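PDB 2OTM: endoribonuclease L-PSP/chorismate mutase-like domain-containing protein from Shewanella oneidensis, which is a putative endoribonuclease of the YjgF/L-PSP family and probably acts as a trimer. Local coordinates for the interface of chains A and B. Numbering follows the deposited sequence. Chains: chain A/B, Hypothetical protein.

The interface of chains A and B. Residues chain A 25-26; chain B 114, 117-118, 121, 132.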
loop_
_atom_site.group_PDB
_atom_site.type_symbol
_atom_site.label_atom_id
_atom_site.label_comp_id
_atom_site.label_asym_id
_atom_site.label_seq_id
_atom_site.Cartn_x
_atom_site.Cartn_y
_atom_site.Cartn_z
ATOM N N GLY A 25 -2.280 -16.795 -6.764
ATOM C CA GLY A 25 -2.600 -16.294 -8.103
ATOM C C GLY A 25 -1.310 -16.320 -8.915
ATOM O O GLY A 25 -0.306 -16.908 -8.470
ATOM N N ASN A 26 -1.326 -15.661 -10.075
ATOM C CA ASN A 26 -0.219 -15.762 -11.020
ATOM C C ASN A 26 0.826 -14.671 -10.762
ATOM O O ASN A 26 1.114 -13.826 -11.600
ATOM C CB ASN A 26 -0.780 -15.773 -12.446
ATOM C CG ASN A 26 -1.712 -16.960 -12.673
ATOM O OD1 ASN A 26 -1.426 -18.058 -12.210
ATOM N ND2 ASN A 26 -2.843 -16.738 -13.353
ATOM N N ASP B 114 -6.250 -11.730 -10.667
ATOM C CA ASP B 114 -5.530 -12.454 -11.712
ATOM C C ASP B 114 -5.811 -11.897 -13.096
ATOM O O ASP B 114 -5.029 -12.133 -13.991
ATOM C CB ASP B 114 -5.862 -13.958 -11.703
ATOM C CG ASP B 114 -5.123 -14.728 -10.621
ATOM O OD1 ASP B 114 -4.074 -14.244 -10.125
ATOM O OD2 ASP B 114 -5.620 -15.825 -10.270
ATOM N N SER B 117 -2.830 -9.707 -13.168
ATOM C CA SER B 117 -1.580 -10.474 -13.199
ATOM C C SER B 117 -1.393 -11.202 -14.518
ATOM O O SER B 117 -0.294 -11.173 -15.083
ATOM C CB SER B 117 -1.486 -11.441 -12.017
ATOM O OG SER B 117 -1.412 -10.743 -10.771
ATOM N N ASP B 118 -2.465 -11.823 -15.031
ATOM C CA ASP B 118 -2.352 -12.600 -16.279
ATOM C C ASP B 118 -2.036 -11.675 -17.448
ATOM O O ASP B 118 -1.306 -12.063 -18.354
ATOM C CB ASP B 118 -3.655 -13.346 -16.582
ATOM C CG ASP B 118 -3.931 -14.484 -15.619
ATOM O OD1 ASP B 118 -3.031 -14.869 -14.840
ATOM O OD2 ASP B 118 -5.052 -15.009 -15.662
ATOM N N LEU B 121 1.707 -10.746 -17.533
ATOM C CA LEU B 121 2.500 -11.862 -18.065
ATOM C C LEU B 121 2.308 -12.018 -19.576
ATOM O O LEU B 121 3.276 -12.239 -20.299
ATOM C CB LEU B 121 2.148 -13.146 -17.326
ATOM C CG LEU B 121 2.593 -13.192 -15.855
ATOM C CD1 LEU B 121 1.951 -14.359 -15.132
ATOM C CD2 LEU B 121 4.097 -13.237 -15.751
ATOM N N ARG B 132 2.736 -9.001 -5.696
ATOM C CA ARG B 132 1.510 -8.231 -5.670
ATOM C C ARG B 132 0.924 -8.083 -4.286
ATOM O O ARG B 132 1.232 -8.891 -3.371
ATOM C CB ARG B 132 0.479 -8.800 -6.667
ATOM C CG ARG B 132 -0.531 -9.763 -6.120
ATOM C CD ARG B 132 -1.471 -10.215 -7.244
ATOM N NE ARG B 132 -2.473 -11.099 -6.693
ATOM C CZ ARG B 132 -3.294 -11.876 -7.387
ATOM N NH1 ARG B 132 -3.283 -11.894 -8.707
ATOM N NH2 ARG B 132 -4.152 -12.625 -6.724
#
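B:Leu121 meets A:Asn26 at the apolar centre of this patch, its methyl CD1 lying 4.1 Å from CB of A:Asn26. The same methyl faces the backbone carbonyl O of A:Asn26, which B:Ser117 approaches with CB rather than with its hydroxyl. CA of A:Gly25 packs 3.9 Å from the carboxylate carbon CG of B:Asp114. B:Asp114, B:Ser117, B:Asp118 and B:Leu121 all belong to helix 109-124, and a loop of chain A rests on the face they form. Within that loop 81 Å² of A:Asn26 is buried by chain B. Its side-chain amide points at the carboxylate of B:Asp118, with CG of A:Asn26 anti to its own carbonyl carbon (chi1 -61°), and the two flat groups are nearly coplanar, 28° apart. ND2 and OD1 are modelled too close together, so any bond between them is doubtful. Farther out, the backbone N of A:Asn26 donates to the carboxylate OD1 of B:Asp114 at 3.1 Å, a fairly straight bond that arrives from above the carboxylate plane. From the opposite face of that plane B:Arg132, on strand 131-136, brings NH1 to the same OD1 at 2.9 Å, an intrachain salt bridge. This oxygen is thus gripped from both faces. An alanine in place of B:Asp114 would probably leave the amide N of A:Asn26 without its acceptor and B:Arg132 without its charged mate. The deposited assembly is a trimer, as is common in this family, and the patch is one part of a subunit interface. Behind the contact, within chain B, NH1 of B:Arg132, probably the family's conserved arginine, also donates to the hydroxyl OG of B:Ser117 at 3.0 Å, with OG in the guanidinium plane.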